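Side-chain contacts in high affinity transport system protein p37 (Mycoplasma hyorhinis, PDB 3EKI), which binds thiamine diphosphate and is part of a high-affinity transport system, probably as its extracytoplasmic binding lipoprotein: residues A[78-83]-A[354-359]; A[131-134]-A[139-142]; A[265-270]-A[274-279]. All blocks are in the same frame, centred on the assembly; numbering follows the deposited sequence.

Contact 1 (A[78-83]-A[354-359]); sequences KEFNKL and QLEQNL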
ATOM      1  N   LYS A  78      -3.112 -14.464  23.661  1.00  7.16           N
ATOM      2  CA  LYS A  78      -3.916 -14.259  24.863  1.00  8.91           C
ATOM      3  C   LYS A  78      -5.314 -13.754  24.580  1.00  8.74           C
ATOM      4  O   LYS A  78      -6.311 -14.195  25.153  1.00 10.57           O
ATOM      5  CB  LYS A  78      -3.187 -13.309  25.826  1.00 10.89           C
ATOM      6  CG  LYS A  78      -1.841 -13.743  26.313  1.00 12.78           C
ATOM      7  CD  LYS A  78      -1.836 -15.129  26.940  1.00 21.79           C
ATOM      8  CE  LYS A  78      -2.526 -15.095  28.301  1.00 24.93           C
ATOM      9  NZ  LYS A  78      -2.447 -16.427  28.989  1.00 22.12           N
ATOM     10  N   GLU A  79      -5.499 -12.768  23.696  1.00  7.59           N
ATOM     11  CA  GLU A  79      -6.817 -12.262  23.363  1.00 10.19           C
ATOM     12  C   GLU A  79      -7.646 -13.293  22.612  1.00  7.37           C
ATOM     13  O   GLU A  79      -8.822 -13.441  22.903  1.00 10.01           O
ATOM     14  CB  GLU A  79      -6.688 -10.979  22.531  1.00 12.38           C
ATOM     15  CG  GLU A  79      -7.985 -10.366  22.040  1.00 10.74           C
ATOM     16  CD  GLU A  79      -8.931  -9.878  23.115  1.00 18.21           C
ATOM     17  OE1 GLU A  79      -8.434  -9.572  24.214  1.00 24.22           O
ATOM     18  OE2 GLU A  79     -10.157  -9.774  22.911  1.00 17.52           O
ATOM     19  N   PHE A  80      -6.999 -13.978  21.668  1.00  6.06           N
ATOM     20  CA  PHE A  80      -7.708 -14.997  20.903  1.00  5.90           C
ATOM     21  C   PHE A  80      -8.309 -16.016  21.884  1.00  9.57           C
ATOM     22  O   PHE A  80      -9.457 -16.393  21.698  1.00  6.80           O
ATOM     23  CB  PHE A  80      -6.849 -15.696  19.856  1.00  4.97           C
ATOM     24  CG  PHE A  80      -7.500 -16.895  19.186  1.00  4.01           C
ATOM     25  CD1 PHE A  80      -7.425 -18.190  19.692  1.00  7.97           C
ATOM     26  CD2 PHE A  80      -8.226 -16.710  18.024  1.00  9.46           C
ATOM     27  CE1 PHE A  80      -8.070 -19.241  19.113  1.00  5.70           C
ATOM     28  CE2 PHE A  80      -8.841 -17.765  17.383  1.00  7.80           C
ATOM     29  CZ  PHE A  80      -8.731 -19.020  17.934  1.00  7.15           C
ATOM     30  N   ASN A  81      -7.451 -16.536  22.759  1.00  8.48           N
ATOM     31  CA  ASN A  81      -7.983 -17.679  23.540  1.00  7.97           C
ATOM     32  C   ASN A  81      -8.995 -17.203  24.560  1.00 10.53           C
ATOM     33  O   ASN A  81      -9.915 -17.931  24.944  1.00  8.02           O
ATOM     34  CB  ASN A  81      -6.842 -18.491  24.156  1.00  5.68           C
ATOM     35  CG  ASN A  81      -6.176 -19.365  23.117  1.00  7.67           C
ATOM     36  OD1 ASN A  81      -6.738 -20.269  22.513  1.00  7.70           O
ATOM     37  ND2 ASN A  81      -4.906 -19.091  22.829  1.00 12.14           N
ATOM     38  N   LYS A  82      -8.855 -15.948  24.999  1.00  9.16           N
ATOM     39  CA  LYS A  82      -9.913 -15.393  25.861  1.00  7.63           C
ATOM     40  C   LYS A  82     -11.249 -15.371  25.164  1.00 10.20           C
ATOM     41  O   LYS A  82     -12.272 -15.790  25.693  1.00 10.99           O
ATOM     42  CB  LYS A  82      -9.475 -14.002  26.332  1.00 14.34           C
ATOM     43  CG  LYS A  82     -10.476 -13.329  27.265  1.00 29.79           C
ATOM     44  CD  LYS A  82     -10.409 -11.810  27.113  1.00 43.04           C
ATOM     45  CE  LYS A  82     -11.775 -11.151  27.243  1.00 51.02           C
ATOM     46  NZ  LYS A  82     -12.141 -10.383  26.008  1.00 74.12           N
ATOM     47  N   LEU A  83     -11.284 -14.865  23.924  1.00  8.09           N
ATOM     48  CA  LEU A  83     -12.513 -14.842  23.153  1.00  8.63           C
ATOM     49  C   LEU A  83     -13.073 -16.228  22.900  1.00 10.21           C
ATOM     50  O   LEU A  83     -14.269 -16.489  23.017  1.00  9.74           O
ATOM     51  CB  LEU A  83     -12.254 -14.197  21.782  1.00 13.93           C
ATOM     52  CG  LEU A  83     -11.960 -12.715  21.734  1.00 15.58           C
ATOM     53  CD1 LEU A  83     -11.908 -12.302  20.263  1.00 12.65           C
ATOM     54  CD2 LEU A  83     -13.008 -11.914  22.479  1.00 22.72           C
ATOM     55  N   GLN A 354     -14.185 -21.907  10.066  1.00 10.56           N
ATOM     56  CA  GLN A 354     -14.832 -20.602  10.003  1.00  9.79           C
ATOM     57  C   GLN A 354     -14.946 -19.890  11.337  1.00  7.79           C
ATOM     58  O   GLN A 354     -14.728 -18.675  11.430  1.00  8.93           O
ATOM     59  CB  GLN A 354     -16.252 -20.718   9.417  1.00 23.96           C
ATOM     60  CG  GLN A 354     -16.590 -19.668   8.367  1.00 54.05           C
ATOM     61  CD  GLN A 354     -17.819 -20.004   7.541  1.00 61.75           C
ATOM     62  OE1 GLN A 354     -18.800 -19.255   7.530  1.00 70.90           O
ATOM     63  NE2 GLN A 354     -17.780 -21.132   6.835  1.00 48.84           N
ATOM     64  N   LEU A 355     -15.283 -20.610  12.402  1.00  6.72           N
ATOM     65  CA  LEU A 355     -15.367 -20.056  13.741  1.00  8.85           C
ATOM     66  C   LEU A 355     -13.997 -19.517  14.159  1.00  8.39           C
ATOM     67  O   LEU A 355     -13.934 -18.425  14.734  1.00  8.09           O
ATOM     68  CB  LEU A 355     -15.826 -21.103  14.761  1.00  8.76           C
ATOM     69  CG  LEU A 355     -17.192 -21.719  14.497  1.00 14.39           C
ATOM     70  CD1 LEU A 355     -17.453 -22.858  15.485  1.00 15.20           C
ATOM     71  CD2 LEU A 355     -18.299 -20.683  14.607  1.00 21.04           C
ATOM     72  N   GLU A 356     -12.950 -20.284  13.857  1.00  7.98           N
ATOM     73  CA  GLU A 356     -11.578 -19.848  14.156  1.00  6.38           C
ATOM     74  C   GLU A 356     -11.199 -18.615  13.341  1.00  4.50           C
ATOM     75  O   GLU A 356     -10.585 -17.684  13.885  1.00  6.52           O
ATOM     76  CB  GLU A 356     -10.613 -21.009  13.925  1.00  6.31           C
ATOM     77  CG  GLU A 356      -9.223 -20.776  14.513  1.00  7.49           C
ATOM     78  CD  GLU A 356      -8.325 -21.992  14.457  1.00  7.38           C
ATOM     79  OE1 GLU A 356      -8.718 -22.955  13.757  1.00  7.24           O
ATOM     80  OE2 GLU A 356      -7.243 -21.995  15.085  1.00  9.90           O
ATOM     81  N   GLN A 357     -11.561 -18.592  12.067  1.00  7.26           N
ATOM     82  CA  GLN A 357     -11.262 -17.414  11.229  1.00  9.39           C
ATOM     83  C   GLN A 357     -11.889 -16.172  11.820  1.00  9.42           C
ATOM     84  O   GLN A 357     -11.270 -15.117  11.980  1.00  9.23           O
ATOM     85  CB  GLN A 357     -11.752 -17.628   9.789  1.00  5.36           C
ATOM     86  CG  GLN A 357     -11.047 -18.668   8.961  1.00  7.57           C
ATOM     87  CD  GLN A 357     -11.557 -18.671   7.531  1.00 12.64           C
ATOM     88  OE1 GLN A 357     -11.928 -17.616   7.026  1.00 14.58           O
ATOM     89  NE2 GLN A 357     -11.580 -19.816   6.883  1.00 11.32           N
ATOM     90  N   ASN A 358     -13.166 -16.227  12.168  1.00  6.79           N
ATOM     91  CA  ASN A 358     -13.861 -15.086  12.723  1.00  6.47           C
ATOM     92  C   ASN A 358     -13.273 -14.664  14.058  1.00  9.34           C
ATOM     93  O   ASN A 358     -13.199 -13.469  14.359  1.00  6.97           O
ATOM     94  CB  ASN A 358     -15.360 -15.363  12.873  1.00 10.93           C
ATOM     95  CG  ASN A 358     -16.037 -15.610  11.537  1.00 15.16           C
ATOM     96  OD1 ASN A 358     -15.580 -15.143  10.493  1.00 20.90           O
ATOM     97  ND2 ASN A 358     -17.123 -16.384  11.529  1.00 18.59           N
ATOM     98  N   LEU A 359     -12.824 -15.585  14.912  1.00  7.51           N
ATOM     99  CA  LEU A 359     -12.158 -15.207  16.163  1.00  5.99           C
ATOM    100  C   LEU A 359     -10.809 -14.541  15.895  1.00  8.49           C
ATOM    101  O   LEU A 359     -10.414 -13.612  16.598  1.00  7.61           O
ATOM    102  CB  LEU A 359     -11.956 -16.442  17.028  1.00  6.08           C
ATOM    103  CG  LEU A 359     -13.173 -16.932  17.793  1.00 10.72           C
ATOM    104  CD1 LEU A 359     -12.882 -18.364  18.235  1.00 10.22           C
ATOM    105  CD2 LEU A 359     -13.504 -16.072  19.005  1.00 10.50           C
TER
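Two helices meet here: F80 and L83 of helix 64-85 pack against E356 and L359 of helix 354-369. The axes of segments 78-83 and 354-359 pass 10.7 Å apart, and the two chain directions make an angle of 128°. The link is apolar. F80 CE2 lies 3.4 Å from L359 CB, and the two side chains cross at about a right angle. F80 CZ reaches the aliphatic CG of E356 at 3.9 Å. The carbonyl oxygen of E356 lies in the ring plane at the edge, 3.9 Å from F80 CE2. F80 has CG anti to its backbone nitrogen (chi1 171°), which carries the ring across to helix 354-369. It touches I360 and T363 of that helix, and meets F98 of strand 97-103 edge-to-face. Next to it, L359 CD2 sits 3.6 Å from L83 CB.

The carboxylate of E356 is not held by the other helix. Its chain is extended, and OE1 accepts a hydrogen bond from the backbone N of D43. D43 is a calcium ligand, so E356 is a second-shell residue and may help to hold the site in place. The whole is a helix-helix interface of an alpha/beta periplasmic-binding-protein fold, set beside a calcium site.

Contact 2 (A[131-134]-A[139-142]); sequences VEFL and GIIT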
ATOM      1  N   VAL A 131      -7.007  -9.514  -5.670  1.00  7.36           N
ATOM      2  CA  VAL A 131      -8.150  -9.552  -6.569  1.00  9.10           C
ATOM      3  C   VAL A 131      -7.735 -10.215  -7.874  1.00 13.75           C
ATOM      4  O   VAL A 131      -8.426 -11.099  -8.380  1.00 11.25           O
ATOM      5  CB  VAL A 131      -8.717  -8.133  -6.817  1.00  8.01           C
ATOM      6  CG1 VAL A 131      -9.685  -8.103  -7.996  1.00  8.98           C
ATOM      7  CG2 VAL A 131      -9.395  -7.609  -5.550  1.00  7.92           C
ATOM      8  N   GLU A 132      -6.591  -9.825  -8.433  1.00 12.86           N
ATOM      9  CA  GLU A 132      -6.142 -10.399  -9.710  1.00 11.84           C
ATOM     10  C   GLU A 132      -5.844 -11.890  -9.541  1.00 16.26           C
ATOM     11  O   GLU A 132      -6.071 -12.719 -10.429  1.00 14.33           O
ATOM     12  CB  GLU A 132      -4.926  -9.660 -10.223  1.00 16.08           C
ATOM     13  CG  GLU A 132      -5.065  -8.187 -10.549  1.00 16.29           C
ATOM     14  CD  GLU A 132      -5.922  -7.875 -11.759  1.00 22.82           C
ATOM     15  OE1 GLU A 132      -6.204  -8.823 -12.521  1.00 24.56           O
ATOM     16  OE2 GLU A 132      -6.306  -6.696 -11.952  1.00 22.41           O
ATOM     17  N   PHE A 133      -5.325 -12.280  -8.370  1.00 13.72           N
ATOM     18  CA  PHE A 133      -5.022 -13.700  -8.157  1.00 12.30           C
ATOM     19  C   PHE A 133      -6.313 -14.505  -8.107  1.00 13.14           C
ATOM     20  O   PHE A 133      -6.443 -15.583  -8.693  1.00 15.33           O
ATOM     21  CB  PHE A 133      -4.223 -13.861  -6.860  1.00 12.56           C
ATOM     22  CG  PHE A 133      -3.914 -15.305  -6.493  1.00 10.79           C
ATOM     23  CD1 PHE A 133      -2.819 -15.948  -7.029  1.00 12.05           C
ATOM     24  CD2 PHE A 133      -4.713 -15.999  -5.605  1.00 13.51           C
ATOM     25  CE1 PHE A 133      -2.521 -17.262  -6.700  1.00 13.34           C
ATOM     26  CE2 PHE A 133      -4.430 -17.328  -5.272  1.00 10.89           C
ATOM     27  CZ  PHE A 133      -3.326 -17.943  -5.805  1.00 10.78           C
ATOM     28  N   LEU A 134      -7.296 -13.979  -7.376  1.00 11.32           N
ATOM     29  CA  LEU A 134      -8.562 -14.698  -7.228  1.00 11.33           C
ATOM     30  C   LEU A 134      -9.384 -14.699  -8.508  1.00 19.43           C
ATOM     31  O   LEU A 134     -10.195 -15.603  -8.722  1.00 17.95           O
ATOM     32  CB  LEU A 134      -9.318 -14.120  -6.034  1.00 11.07           C
ATOM     33  CG  LEU A 134      -8.795 -14.589  -4.679  1.00 11.69           C
ATOM     34  CD1 LEU A 134      -9.425 -13.812  -3.539  1.00 15.30           C
ATOM     35  CD2 LEU A 134      -9.077 -16.074  -4.469  1.00 14.47           C
ATOM     36  N   GLY A 139     -12.116 -18.635  -5.437  1.00 17.70           N
ATOM     37  CA  GLY A 139     -12.379 -19.200  -4.149  1.00 20.47           C
ATOM     38  C   GLY A 139     -11.299 -20.079  -3.572  1.00 23.97           C
ATOM     39  O   GLY A 139     -11.599 -20.829  -2.628  1.00 21.81           O
ATOM     40  N   ILE A 140     -10.079 -20.021  -4.085  1.00 13.76           N
ATOM     41  CA  ILE A 140      -9.023 -20.950  -3.700  1.00 11.55           C
ATOM     42  C   ILE A 140      -8.485 -20.651  -2.298  1.00 14.01           C
ATOM     43  O   ILE A 140      -7.979 -21.591  -1.677  1.00 12.09           O
ATOM     44  CB  ILE A 140      -7.884 -20.954  -4.724  1.00 14.20           C
ATOM     45  CG1 ILE A 140      -6.911 -22.129  -4.625  1.00 19.77           C
ATOM     46  CG2 ILE A 140      -7.118 -19.630  -4.668  1.00 15.28           C
ATOM     47  CD1 ILE A 140      -6.039 -22.210  -5.874  1.00 27.46           C
ATOM     48  N   ILE A 141      -8.597 -19.404  -1.871  1.00 11.06           N
ATOM     49  CA  ILE A 141      -8.229 -18.910  -0.539  1.00  5.60           C
ATOM     50  C   ILE A 141      -9.355 -17.984  -0.093  1.00  9.64           C
ATOM     51  O   ILE A 141     -10.201 -17.569  -0.912  1.00 10.48           O
ATOM     52  CB  ILE A 141      -6.846 -18.241  -0.482  1.00  8.67           C
ATOM     53  CG1 ILE A 141      -6.722 -17.031  -1.397  1.00 13.03           C
ATOM     54  CG2 ILE A 141      -5.724 -19.243  -0.763  1.00  9.04           C
ATOM     55  CD1 ILE A 141      -5.364 -16.345  -1.428  1.00 17.67           C
ATOM     56  N   THR A 142      -9.446 -17.633   1.188  1.00  8.57           N
ATOM     57  CA  THR A 142     -10.586 -16.935   1.735  1.00  5.73           C
ATOM     58  C   THR A 142     -10.254 -15.610   2.386  1.00  9.56           C
ATOM     59  O   THR A 142      -9.654 -15.531   3.460  1.00  9.03           O
ATOM     60  CB  THR A 142     -11.250 -17.836   2.824  1.00  9.70           C
ATOM     61  OG1 THR A 142     -11.528 -19.106   2.219  1.00 10.95           O
ATOM     62  CG2 THR A 142     -12.530 -17.211   3.310  1.00 10.85           C
TER
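The carbonyl oxygen of G139 accepts a hydrogen bond from K350 NZ, while the backbone N of the same glycine lies 4.1 Å from L134 CD2. The polar grip thus comes from outside the two segments. Between them the contact is apolar. It belongs to a beta-alpha-beta crossover: strand 122-125 leads into helix 127-136, and the chain returns as strand 141-152. Strand 345-349 pairs antiparallel with both strands, and T142 is hydrogen-bonded to F348 through the backbone. The contact therefore closes the turn from the end of the helix into the returning strand. The left-handed backbone of G139 (phi 62°) lies in this turn.

Two helix residues carry the packing. F133 presents the CE2 corner of its ring and crosses I140 and I141 at about a right angle. CE2 lies 3.6 Å from I140 CG2 and 4.1 Å from I141 CD1. The ring also touches L110 and S114 of helix 106-115. L134 works through one methyl, CD2, which meets I141 CG1 at 4.0 Å. Helix 127-136 also packs on helix 390-402, where V131 touches I394 and L134 touches F390. I141 holds CG1 between its backbone N and carbonyl carbon (chi1 60°), and from there CD1 extends toward the F133 ring. I140 CG2 touches both helix side chains, since L134 CD2 approaches it to 4.1 Å.

Contact 3 (A[265-270]-A[274-279]); sequences ILKNHF and FTTLNE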
ATOM      1  N   ILE A 265      -5.010   6.410 -14.895  1.00  7.31           N
ATOM      2  CA  ILE A 265      -5.128   7.872 -15.005  1.00  7.76           C
ATOM      3  C   ILE A 265      -4.613   8.407 -16.352  1.00  7.58           C
ATOM      4  O   ILE A 265      -5.258   9.257 -16.972  1.00  7.66           O
ATOM      5  CB  ILE A 265      -4.374   8.534 -13.844  1.00  7.99           C
ATOM      6  CG1 ILE A 265      -4.977   8.219 -12.459  1.00  9.77           C
ATOM      7  CG2 ILE A 265      -4.287  10.035 -14.018  1.00  7.99           C
ATOM      8  CD1 ILE A 265      -6.468   8.465 -12.351  1.00  7.92           C
ATOM      9  N   LEU A 266      -3.475   7.903 -16.798  1.00  8.02           N
ATOM     10  CA  LEU A 266      -2.859   8.294 -18.068  1.00  5.03           C
ATOM     11  C   LEU A 266      -3.718   7.921 -19.246  1.00  9.51           C
ATOM     12  O   LEU A 266      -3.857   8.710 -20.187  1.00  9.61           O
ATOM     13  CB  LEU A 266      -1.460   7.672 -18.186  1.00  6.34           C
ATOM     14  CG  LEU A 266      -0.415   8.162 -17.186  1.00  8.24           C
ATOM     15  CD1 LEU A 266       0.925   7.475 -17.371  1.00 11.26           C
ATOM     16  CD2 LEU A 266      -0.224   9.672 -17.274  1.00  8.71           C
ATOM     17  N   LYS A 267      -4.301   6.724 -19.205  1.00  6.63           N
ATOM     18  CA  LYS A 267      -5.241   6.335 -20.242  1.00  6.46           C
ATOM     19  C   LYS A 267      -6.496   7.179 -20.249  1.00  8.44           C
ATOM     20  O   LYS A 267      -6.983   7.567 -21.329  1.00 10.30           O
ATOM     21  CB  LYS A 267      -5.600   4.845 -20.069  1.00 14.79           C
ATOM     22  CG  LYS A 267      -6.534   4.324 -21.154  1.00 27.61           C
ATOM     23  CD  LYS A 267      -5.830   3.237 -21.964  1.00 46.66           C
ATOM     24  CE  LYS A 267      -5.861   1.884 -21.272  1.00 51.94           C
ATOM     25  NZ  LYS A 267      -4.535   1.468 -20.728  1.00 37.85           N
ATOM     26  N   ASN A 268      -7.062   7.524 -19.094  1.00  7.70           N
ATOM     27  CA  ASN A 268      -8.256   8.333 -18.998  1.00  9.04           C
ATOM     28  C   ASN A 268      -7.985   9.781 -19.414  1.00  9.38           C
ATOM     29  O   ASN A 268      -8.893  10.461 -19.898  1.00 12.27           O
ATOM     30  CB  ASN A 268      -8.832   8.295 -17.585  1.00 12.10           C
ATOM     31  CG  ASN A 268      -9.444   6.922 -17.302  1.00 24.55           C
ATOM     32  OD1 ASN A 268      -9.614   6.128 -18.230  1.00 38.39           O
ATOM     33  ND2 ASN A 268      -9.755   6.640 -16.049  1.00 42.92           N
ATOM     34  N   HIS A 269      -6.752  10.238 -19.222  1.00  7.89           N
ATOM     35  CA  HIS A 269      -6.380  11.605 -19.568  1.00  8.40           C
ATOM     36  C   HIS A 269      -6.010  11.724 -21.043  1.00  8.64           C
ATOM     37  O   HIS A 269      -6.608  12.505 -21.782  1.00 11.09           O
ATOM     38  CB  HIS A 269      -5.218  12.081 -18.695  1.00  7.73           C
ATOM     39  CG  HIS A 269      -4.954  13.551 -18.788  1.00  6.40           C
ATOM     40  ND1 HIS A 269      -5.845  14.498 -18.329  1.00 10.77           N
ATOM     41  CD2 HIS A 269      -3.901  14.239 -19.289  1.00  9.21           C
ATOM     42  CE1 HIS A 269      -5.352  15.705 -18.542  1.00 11.60           C
ATOM     43  NE2 HIS A 269      -4.172  15.576 -19.123  1.00  9.48           N
ATOM     44  N   PHE A 270      -5.020  10.944 -21.463  1.00  8.49           N
ATOM     45  CA  PHE A 270      -4.563  10.965 -22.848  1.00  5.17           C
ATOM     46  C   PHE A 270      -5.331   9.963 -23.701  1.00 12.66           C
ATOM     47  O   PHE A 270      -4.736   9.152 -24.411  1.00 31.60           O
ATOM     48  CB  PHE A 270      -3.062  10.677 -22.922  1.00  6.94           C
ATOM     49  CG  PHE A 270      -2.219  11.646 -22.144  1.00  5.39           C
ATOM     50  CD1 PHE A 270      -1.735  12.797 -22.740  1.00  7.39           C
ATOM     51  CD2 PHE A 270      -1.912  11.406 -20.815  1.00  6.73           C
ATOM     52  CE1 PHE A 270      -0.959  13.691 -22.027  1.00  6.52           C
ATOM     53  CE2 PHE A 270      -1.136  12.295 -20.097  1.00 10.56           C
ATOM     54  CZ  PHE A 270      -0.659  13.440 -20.704  1.00  8.87           C
ATOM     55  N   PHE A 274      -2.782   5.813 -26.519  1.00 19.70           N
ATOM     56  CA  PHE A 274      -2.113   4.524 -26.355  1.00 21.82           C
ATOM     57  C   PHE A 274      -3.056   3.445 -25.814  1.00 21.32           C
ATOM     58  O   PHE A 274      -4.125   3.756 -25.274  1.00 17.21           O
ATOM     59  CB  PHE A 274      -0.904   4.646 -25.424  1.00 19.72           C
ATOM     60  CG  PHE A 274      -1.196   4.874 -23.964  1.00 11.05           C
ATOM     61  CD1 PHE A 274      -1.284   3.846 -23.045  1.00 13.20           C
ATOM     62  CD2 PHE A 274      -1.398   6.170 -23.490  1.00 13.11           C
ATOM     63  CE1 PHE A 274      -1.558   4.058 -21.713  1.00 19.71           C
ATOM     64  CE2 PHE A 274      -1.663   6.377 -22.151  1.00 11.74           C
ATOM     65  CZ  PHE A 274      -1.755   5.351 -21.245  1.00 13.42           C
ATOM     66  N   THR A 275      -2.771   2.155 -25.905  1.00 15.67           N
ATOM     67  CA  THR A 275      -3.551   1.027 -25.420  1.00 15.98           C
ATOM     68  C   THR A 275      -3.239   0.617 -23.986  1.00 15.19           C
ATOM     69  O   THR A 275      -4.010   0.670 -23.039  1.00 20.73           O
ATOM     70  CB  THR A 275      -3.261  -0.200 -26.319  1.00 22.08           C
ATOM     71  OG1 THR A 275      -1.840  -0.456 -26.244  1.00 46.04           O
ATOM     72  CG2 THR A 275      -3.586   0.059 -27.767  1.00 20.57           C
ATOM     73  N   THR A 276      -1.912   0.252 -23.765  1.00 10.24           N
ATOM     74  CA  THR A 276      -1.452  -0.057 -22.438  1.00 11.12           C
ATOM     75  C   THR A 276      -0.036   0.487 -22.291  1.00 11.25           C
ATOM     76  O   THR A 276       0.670   0.656 -23.293  1.00 12.68           O
ATOM     77  CB  THR A 276      -1.376  -1.563 -22.110  1.00 14.68           C
ATOM     78  OG1 THR A 276      -0.410  -2.155 -22.996  1.00 14.80           O
ATOM     79  CG2 THR A 276      -2.705  -2.236 -22.340  1.00 21.41           C
ATOM     80  N   LEU A 277       0.350   0.707 -21.035  1.00 10.88           N
ATOM     81  CA  LEU A 277       1.728   1.110 -20.802  1.00 11.28           C
ATOM     82  C   LEU A 277       2.712   0.045 -21.263  1.00  9.37           C
ATOM     83  O   LEU A 277       3.784   0.330 -21.797  1.00  8.72           O
ATOM     84  CB  LEU A 277       1.973   1.449 -19.339  1.00 15.51           C
ATOM     85  CG  LEU A 277       1.438   2.751 -18.774  1.00 21.53           C
ATOM     86  CD1 LEU A 277       2.189   3.042 -17.481  1.00 16.39           C
ATOM     87  CD2 LEU A 277       1.561   3.914 -19.743  1.00 18.45           C
ATOM     88  N   ASN A 278       2.399  -1.249 -21.089  1.00 11.26           N
ATOM     89  CA  ASN A 278       3.341  -2.267 -21.585  1.00 12.19           C
ATOM     90  C   ASN A 278       3.513  -2.210 -23.095  1.00  9.19           C
ATOM     91  O   ASN A 278       4.616  -2.321 -23.633  1.00 12.84           O
ATOM     92  CB  ASN A 278       2.835  -3.657 -21.139  1.00 16.84           C
ATOM     93  CG  ASN A 278       3.334  -3.974 -19.738  1.00 24.71           C
ATOM     94  OD1 ASN A 278       4.047  -3.188 -19.108  1.00 30.37           O
ATOM     95  ND2 ASN A 278       2.960  -5.143 -19.227  1.00 31.68           N
ATOM     96  N   GLU A 279       2.405  -2.011 -23.812  1.00  9.60           N
ATOM     97  CA  GLU A 279       2.521  -1.916 -25.268  1.00 11.94           C
ATOM     98  C   GLU A 279       3.293  -0.668 -25.670  1.00  7.74           C
ATOM     99  O   GLU A 279       4.137  -0.768 -26.547  1.00 11.28           O
ATOM    100  CB  GLU A 279       1.168  -1.908 -25.967  1.00 16.99           C
ATOM    101  CG  GLU A 279       0.769  -3.266 -26.539  1.00 43.55           C
ATOM    102  CD  GLU A 279      -0.511  -3.218 -27.350  1.00 50.65           C
ATOM    103  OE1 GLU A 279      -0.443  -2.983 -28.577  1.00 73.59           O
ATOM    104  OE2 GLU A 279      -1.594  -3.420 -26.766  1.00 48.07           O
TER
HETATM  105  O   HOH W   1      -4.982   6.513 -24.342  1.00 23.09           O
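The ring of F274 packs against L266 and K267: F274 CZ lies 3.9 Å from L266 CB and 3.5 Å from the backbone N of K267. F274 holds CG between its backbone N and carbonyl carbon (chi1 71°), which brings the ring back against the helix. L266 CD1 also meets L277 CD2 at 4.3 Å. W240 of helix 240-245 stacks on F274 and touches L266 and L277, joining the same cluster.

The hydrogen bonds are of three kinds. Water 1 bridges the chain ends of the turn. It donates to F270 O at 2.7 Å and accepts from F274 N at 3.2 Å. T276 is the N-cap of helix 277-283: its OG1 accepts from E279 N at 2.9 Å, with an N-H...O angle of 160°. E263 adds a bond to L277 N through OE1. The third is less certain. K267 bends its chain so that NZ donates to T275 O, but that oxygen sits too close to a neighbour, so its place is doubtful. Together these features mark a short loop joining two consecutive helices, 256-269 and 277-283, with a bridging water and a threonine N-cap on the second.

In the fold
Contacts 1 and 3 are partly buried, while contact 2 is a surface contact. Contacts 1 and 2 are neighbours: Q357 OE1 touches T142 CG2 at 3.8 Å. Contact 3 lies on the opposite side of the chain's centre from contact 1, with about 46 Å between their centres. This is consistent with the two-lobed build of periplasmic binding proteins. Contact 1 joins helices far apart in sequence, whereas contacts 2 and 3 each close a short local turn. Contacts 1 and 2 have no hydrogen bond between their own segments; contact 3 has a bridging water, a lysine-to-carbonyl bond of doubtful length, and an N-cap within its second segment. A calcium ion lies near contact 1.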